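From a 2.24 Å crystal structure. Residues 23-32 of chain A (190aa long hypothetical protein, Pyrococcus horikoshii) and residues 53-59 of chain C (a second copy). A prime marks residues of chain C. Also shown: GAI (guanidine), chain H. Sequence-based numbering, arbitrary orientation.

Chain A (23-32) SHWAYRNFGI
Chain C, residues 53-59: DIEDLRL

Two short helices from different copies of a protein can pack at a shallow angle, with an aliphatic side chain near the start of one and a long polar side chain reaching the end of the other. Here helix 25-30 of chain A and helix 54-58 of chain C run in nearly the same direction, at a crossing angle of -29° with axes 9.7 Å apart at closest approach, and the nearest CA atoms across the contact are Arg28 CA and Ile54′ CA, 6.6 Å apart.

Chain C enters with Asp53′ (chi1 t) as N-cap, its carboxylate accepting weak bonds from the Glu55′ and Asp56′ amides. Ile54′ (m, t) points toward chain A and buries the largest area. Its CD1 lies over one face of the His24 ring (chi1 m), 3.5 Å from the centroid, a CH-pi contact; His24 is itself an N-cap, with phi/psi of 63/21. Ile54′ CG2 packs 3.6 Å from Tyr27 CD2 and 3.3 Å from Arg28 CG. Arg28 (m, t, m) starts away from chain C, and its NH1 bonds back to Ser23 O at 2.9 Å; it is the aliphatic stem that meets Ile54′.

The CA-to-CB bond of Glu55′ (t, t) points sideways, and its CB is 3.6 Å from Tyr27 OH. Tyr27 (t, chi2 54°) likewise leaves its backbone sideways, but the ring extends to chain C.

One turn after Ile54′, Arg58′ (m, t, p, chi4 63°) points toward chain A. Its CD lies over a face of the Tyr27 ring, 4.4 Å from Tyr27 CZ, while the guanidinium runs on to the helix end. There Arg58′ NH1 donates to Arg28 O at 3.0 Å and 137°, the single hydrogen bond across the contact. Gly31, with phi/psi 63/24, follows the helix; its CA sits 3.3 Å from Arg58′ NH2, over the guanidinium face, where an ideal CB would come within 2.4 Å of that NH2.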

ATOM      1  N   SER A  23     -19.792  -0.739   0.952  1.00 26.73           N
ATOM      2  CA  SER A  23     -19.140   0.031  -0.105  1.00 32.03           C
ATOM      3  C   SER A  23     -20.086   0.440  -1.229  1.00 27.65           C
ATOM      4  O   SER A  23     -20.962  -0.317  -1.625  1.00 31.61           O
ATOM      5  CB  SER A  23     -17.957  -0.750  -0.685  1.00 29.83           C
ATOM      6  OG  SER A  23     -18.393  -1.873  -1.429  1.00 38.13           O
ATOM      7  N   HIS A  24     -19.874   1.652  -1.730  1.00 34.94           N
ATOM      8  CA  HIS A  24     -20.657   2.240  -2.809  1.00 31.59           C
ATOM      9  C   HIS A  24     -22.122   2.458  -2.479  1.00 35.58           C
ATOM     10  O   HIS A  24     -22.947   2.570  -3.383  1.00 35.68           O
ATOM     11  CB  HIS A  24     -20.571   1.399  -4.077  1.00 29.02           C
ATOM     12  CG  HIS A  24     -19.255   1.491  -4.782  1.00 40.28           C
ATOM     13  ND1 HIS A  24     -18.271   0.531  -4.642  1.00 30.39           N
ATOM     14  CD2 HIS A  24     -18.790   2.375  -5.697  1.00 20.96           C
ATOM     15  CE1 HIS A  24     -17.266   0.817  -5.449  1.00 29.53           C
ATOM     16  NE2 HIS A  24     -17.557   1.930  -6.104  1.00 31.46           N
ATOM     17  N   TRP A  25     -22.453   2.526  -1.195  1.00 38.42           N
ATOM     18  CA  TRP A  25     -23.839   2.740  -0.809  1.00 38.88           C
ATOM     19  C   TRP A  25     -24.409   4.026  -1.428  1.00 41.05           C
ATOM     20  O   TRP A  25     -25.492   4.014  -2.009  1.00 34.29           O
ATOM     21  CB  TRP A  25     -23.967   2.805   0.716  1.00 37.76           C
ATOM     22  CG  TRP A  25     -25.373   3.088   1.190  1.00 38.33           C
ATOM     23  CD1 TRP A  25     -26.432   2.228   1.166  1.00 28.25           C
ATOM     24  CD2 TRP A  25     -25.867   4.317   1.752  1.00 34.16           C
ATOM     25  NE1 TRP A  25     -27.554   2.841   1.676  1.00 39.47           N
ATOM     26  CE2 TRP A  25     -27.237   4.122   2.045  1.00 33.42           C
ATOM     27  CE3 TRP A  25     -25.285   5.561   2.039  1.00 25.76           C
ATOM     28  CZ2 TRP A  25     -28.036   5.123   2.614  1.00 23.65           C
ATOM     29  CZ3 TRP A  25     -26.081   6.559   2.605  1.00 31.48           C
ATOM     30  CH2 TRP A  25     -27.443   6.329   2.886  1.00 42.20           C
ATOM     31  N   ALA A  26     -23.673   5.129  -1.310  1.00 36.05           N
ATOM     32  CA  ALA A  26     -24.131   6.411  -1.833  1.00 33.08           C
ATOM     33  C   ALA A  26     -24.207   6.472  -3.356  1.00 40.09           C
ATOM     34  O   ALA A  26     -25.073   7.154  -3.917  1.00 35.74           O
ATOM     35  CB  ALA A  26     -23.239   7.551  -1.308  1.00 23.96           C
ATOM     36  N   TYR A  27     -23.293   5.786  -4.032  1.00 34.55           N
ATOM     37  CA  TYR A  27     -23.306   5.802  -5.485  1.00 34.85           C
ATOM     38  C   TYR A  27     -24.458   4.950  -6.025  1.00 35.33           C
ATOM     39  O   TYR A  27     -25.088   5.298  -7.021  1.00 36.73           O
ATOM     40  CB  TYR A  27     -21.982   5.286  -6.046  1.00 26.39           C
ATOM     41  CG  TYR A  27     -21.965   5.254  -7.555  1.00 27.03           C
ATOM     42  CD1 TYR A  27     -22.272   6.396  -8.293  1.00 21.41           C
ATOM     43  CD2 TYR A  27     -21.657   4.081  -8.246  1.00 23.85           C
ATOM     44  CE1 TYR A  27     -22.278   6.388  -9.675  1.00 26.97           C
ATOM     45  CE2 TYR A  27     -21.665   4.054  -9.637  1.00 32.19           C
ATOM     46  CZ  TYR A  27     -21.976   5.209 -10.348  1.00 36.78           C
ATOM     47  OH  TYR A  27     -21.992   5.198 -11.726  1.00 41.04           O
ATOM     48  N   ARG A  28     -24.730   3.840  -5.351  1.00 33.42           N
ATOM     49  CA  ARG A  28     -25.793   2.935  -5.759  1.00 38.25           C
ATOM     50  C   ARG A  28     -27.189   3.492  -5.555  1.00 41.38           C
ATOM     51  O   ARG A  28     -28.043   3.362  -6.427  1.00 48.44           O
ATOM     52  CB  ARG A  28     -25.687   1.616  -4.996  1.00 35.19           C
ATOM     53  CG  ARG A  28     -24.698   0.652  -5.573  1.00 46.73           C
ATOM     54  CD  ARG A  28     -24.707  -0.682  -4.836  1.00 56.52           C
ATOM     55  NE  ARG A  28     -23.984  -0.676  -3.556  1.00 70.89           N
ATOM     56  CZ  ARG A  28     -24.558  -0.623  -2.351  1.00 82.15           C
ATOM     57  NH1 ARG A  28     -23.811  -0.632  -1.252  1.00 78.47           N
ATOM     58  NH2 ARG A  28     -25.879  -0.554  -2.236  1.00 82.04           N
ATOM     59  N   ASN A  29     -27.407   4.103  -4.398  1.00 40.91           N
ATOM     60  CA  ASN A  29     -28.703   4.656  -4.036  1.00 38.73           C
ATOM     61  C   ASN A  29     -28.975   6.098  -4.447  1.00 40.24           C
ATOM     62  O   ASN A  29     -30.136   6.484  -4.604  1.00 50.40           O
ATOM     63  CB  ASN A  29     -28.885   4.511  -2.525  1.00 36.78           C
ATOM     64  CG  ASN A  29     -29.025   3.073  -2.099  1.00 44.04           C
ATOM     65  OD1 ASN A  29     -30.066   2.458  -2.318  1.00 53.54           O
ATOM     66  ND2 ASN A  29     -27.976   2.517  -1.515  1.00 38.46           N
ATOM     67  N   PHE A  30     -27.928   6.900  -4.620  1.00 33.17           N
ATOM     68  CA  PHE A  30     -28.133   8.301  -4.989  1.00 32.33           C
ATOM     69  C   PHE A  30     -27.302   8.761  -6.176  1.00 26.00           C
ATOM     70  O   PHE A  30     -27.306   9.938  -6.518  1.00 35.25           O
ATOM     71  CB  PHE A  30     -27.850   9.192  -3.782  1.00 27.49           C
ATOM     72  CG  PHE A  30     -28.503   8.708  -2.522  1.00 44.05           C
ATOM     73  CD1 PHE A  30     -29.884   8.811  -2.351  1.00 38.46           C
ATOM     74  CD2 PHE A  30     -27.742   8.130  -1.510  1.00 29.77           C
ATOM     75  CE1 PHE A  30     -30.494   8.335  -1.193  1.00 41.75           C
ATOM     76  CE2 PHE A  30     -28.345   7.650  -0.352  1.00 35.47           C
ATOM     77  CZ  PHE A  30     -29.721   7.758  -0.190  1.00 44.00           C
ATOM     78  N   GLY A  31     -26.584   7.840  -6.805  1.00 26.92           N
ATOM     79  CA  GLY A  31     -25.777   8.213  -7.954  1.00 28.65           C
ATOM     80  C   GLY A  31     -24.656   9.205  -7.685  1.00 33.64           C
ATOM     81  O   GLY A  31     -24.218   9.900  -8.600  1.00 44.76           O
ATOM     82  N   ILE A  32     -24.184   9.277  -6.441  1.00 34.83           N
ATOM     83  CA  ILE A  32     -23.095  10.194  -6.084  1.00 35.47           C
ATOM     84  C   ILE A  32     -21.781   9.437  -6.265  1.00 33.92           C
ATOM     85  O   ILE A  32     -21.526   8.443  -5.588  1.00 35.21           O
ATOM     86  CB  ILE A  32     -23.188  10.682  -4.607  1.00 40.99           C
ATOM     87  CG1 ILE A  32     -24.539  11.349  -4.332  1.00 44.90           C
ATOM     88  CG2 ILE A  32     -22.124  11.723  -4.345  1.00 33.52           C
ATOM     89  CD1 ILE A  32     -24.786  12.585  -5.193  1.00 62.37           C
TER
ATOM     90  N   ASP C  53     -20.049  -3.031 -13.211  1.00 38.70           N
ATOM     91  CA  ASP C  53     -20.359  -1.619 -13.352  1.00 36.49           C
ATOM     92  C   ASP C  53     -21.647  -1.333 -12.583  1.00 40.94           C
ATOM     93  O   ASP C  53     -22.724  -1.782 -12.973  1.00 35.33           O
ATOM     94  CB  ASP C  53     -20.544  -1.260 -14.829  1.00 44.83           C
ATOM     95  CG  ASP C  53     -20.536   0.242 -15.071  1.00 45.85           C
ATOM     96  OD1 ASP C  53     -21.222   0.973 -14.325  1.00 51.95           O
ATOM     97  OD2 ASP C  53     -19.844   0.692 -16.010  1.00 51.96           O
ATOM     98  N   ILE C  54     -21.534  -0.589 -11.489  1.00 45.02           N
ATOM     99  CA  ILE C  54     -22.691  -0.266 -10.664  1.00 46.62           C
ATOM    100  C   ILE C  54     -23.696   0.577 -11.442  1.00 49.00           C
ATOM    101  O   ILE C  54     -24.898   0.467 -11.230  1.00 48.54           O
ATOM    102  CB  ILE C  54     -22.256   0.450  -9.365  1.00 49.99           C
ATOM    103  CG1 ILE C  54     -21.457  -0.532  -8.501  1.00 40.82           C
ATOM    104  CG2 ILE C  54     -23.477   0.969  -8.601  1.00 36.61           C
ATOM    105  CD1 ILE C  54     -20.765   0.101  -7.336  1.00 33.95           C
ATOM    106  N   GLU C  55     -23.203   1.416 -12.344  1.00 52.36           N
ATOM    107  CA  GLU C  55     -24.097   2.220 -13.164  1.00 61.29           C
ATOM    108  C   GLU C  55     -25.067   1.255 -13.851  1.00 64.09           C
ATOM    109  O   GLU C  55     -26.288   1.397 -13.737  1.00 62.71           O
ATOM    110  CB  GLU C  55     -23.307   2.981 -14.233  1.00 60.17           C
ATOM    111  CG  GLU C  55     -24.033   4.185 -14.799  1.00 71.94           C
ATOM    112  CD  GLU C  55     -23.115   5.090 -15.601  1.00 88.57           C
ATOM    113  OE1 GLU C  55     -21.880   5.003 -15.419  1.00 89.27           O
ATOM    114  OE2 GLU C  55     -23.628   5.899 -16.404  1.00102.92           O
ATOM    115  N   ASP C  56     -24.500   0.268 -14.552  1.00 58.90           N
ATOM    116  CA  ASP C  56     -25.279  -0.731 -15.283  1.00 55.89           C
ATOM    117  C   ASP C  56     -26.353  -1.401 -14.453  1.00 58.62           C
ATOM    118  O   ASP C  56     -27.354  -1.854 -15.002  1.00 64.31           O
ATOM    119  CB  ASP C  56     -24.374  -1.817 -15.891  1.00 54.47           C
ATOM    120  CG  ASP C  56     -23.617  -1.330 -17.114  1.00 60.18           C
ATOM    121  OD1 ASP C  56     -24.018  -0.286 -17.673  1.00 64.06           O
ATOM    122  OD2 ASP C  56     -22.633  -1.994 -17.523  1.00 60.82           O
ATOM    123  N   LEU C  57     -26.150  -1.490 -13.144  1.00 61.73           N
ATOM    124  CA  LEU C  57     -27.160  -2.090 -12.275  1.00 67.94           C
ATOM    125  C   LEU C  57     -28.247  -1.051 -12.044  1.00 68.20           C
ATOM    126  O   LEU C  57     -29.438  -1.359 -12.092  1.00 72.33           O
ATOM    127  CB  LEU C  57     -26.560  -2.498 -10.931  1.00 66.55           C
ATOM    128  CG  LEU C  57     -25.793  -3.819 -10.843  1.00 76.16           C
ATOM    129  CD1 LEU C  57     -25.388  -4.061  -9.391  1.00 75.96           C
ATOM    130  CD2 LEU C  57     -26.661  -4.966 -11.345  1.00 68.39           C
ATOM    131  N   ARG C  58     -27.817   0.184 -11.799  1.00 70.52           N
ATOM    132  CA  ARG C  58     -28.722   1.304 -11.561  1.00 78.48           C
ATOM    133  C   ARG C  58     -29.669   1.469 -12.743  1.00 80.23           C
ATOM    134  O   ARG C  58     -30.877   1.631 -12.571  1.00 83.94           O
ATOM    135  CB  ARG C  58     -27.914   2.595 -11.348  1.00 72.42           C
ATOM    136  CG  ARG C  58     -27.206   2.663  -9.995  1.00 69.22           C
ATOM    137  CD  ARG C  58     -26.082   3.703  -9.954  1.00 63.04           C
ATOM    138  NE  ARG C  58     -26.508   5.030 -10.385  1.00 64.22           N
ATOM    139  CZ  ARG C  58     -27.423   5.773  -9.768  1.00 66.97           C
ATOM    140  NH1 ARG C  58     -28.030   5.330  -8.671  1.00 55.30           N
ATOM    141  NH2 ARG C  58     -27.734   6.967 -10.257  1.00 64.96           N
ATOM    142  N   LEU C  59     -29.111   1.406 -13.946  1.00 77.01           N
ATOM    143  CA  LEU C  59     -29.900   1.556 -15.156  1.00 74.55           C
ATOM    144  C   LEU C  59     -30.540   0.256 -15.640  1.00 69.11           C
ATOM    145  O   LEU C  59     -31.090   0.212 -16.732  1.00 72.03           O
ATOM    146  CB  LEU C  59     -29.034   2.151 -16.269  1.00 75.19           C
ATOM    147  CG  LEU C  59     -28.453   3.541 -15.988  1.00 77.01           C
ATOM    148  CD1 LEU C  59     -27.561   3.976 -17.142  1.00 70.91           C
ATOM    149  CD2 LEU C  59     -29.584   4.535 -15.784  1.00 83.50           C
TER
HETATM  150  C   GAI H 514     -33.126   5.090   0.267  1.00 76.82           C
HETATM  151  N1  GAI H 514     -32.986   4.339   1.320  1.00 75.56           N
HETATM  152  N2  GAI H 514     -34.059   6.059   0.221  1.00 76.01           N
HETATM  153  N3  GAI H 514     -32.321   4.888  -0.803  1.00 71.69           N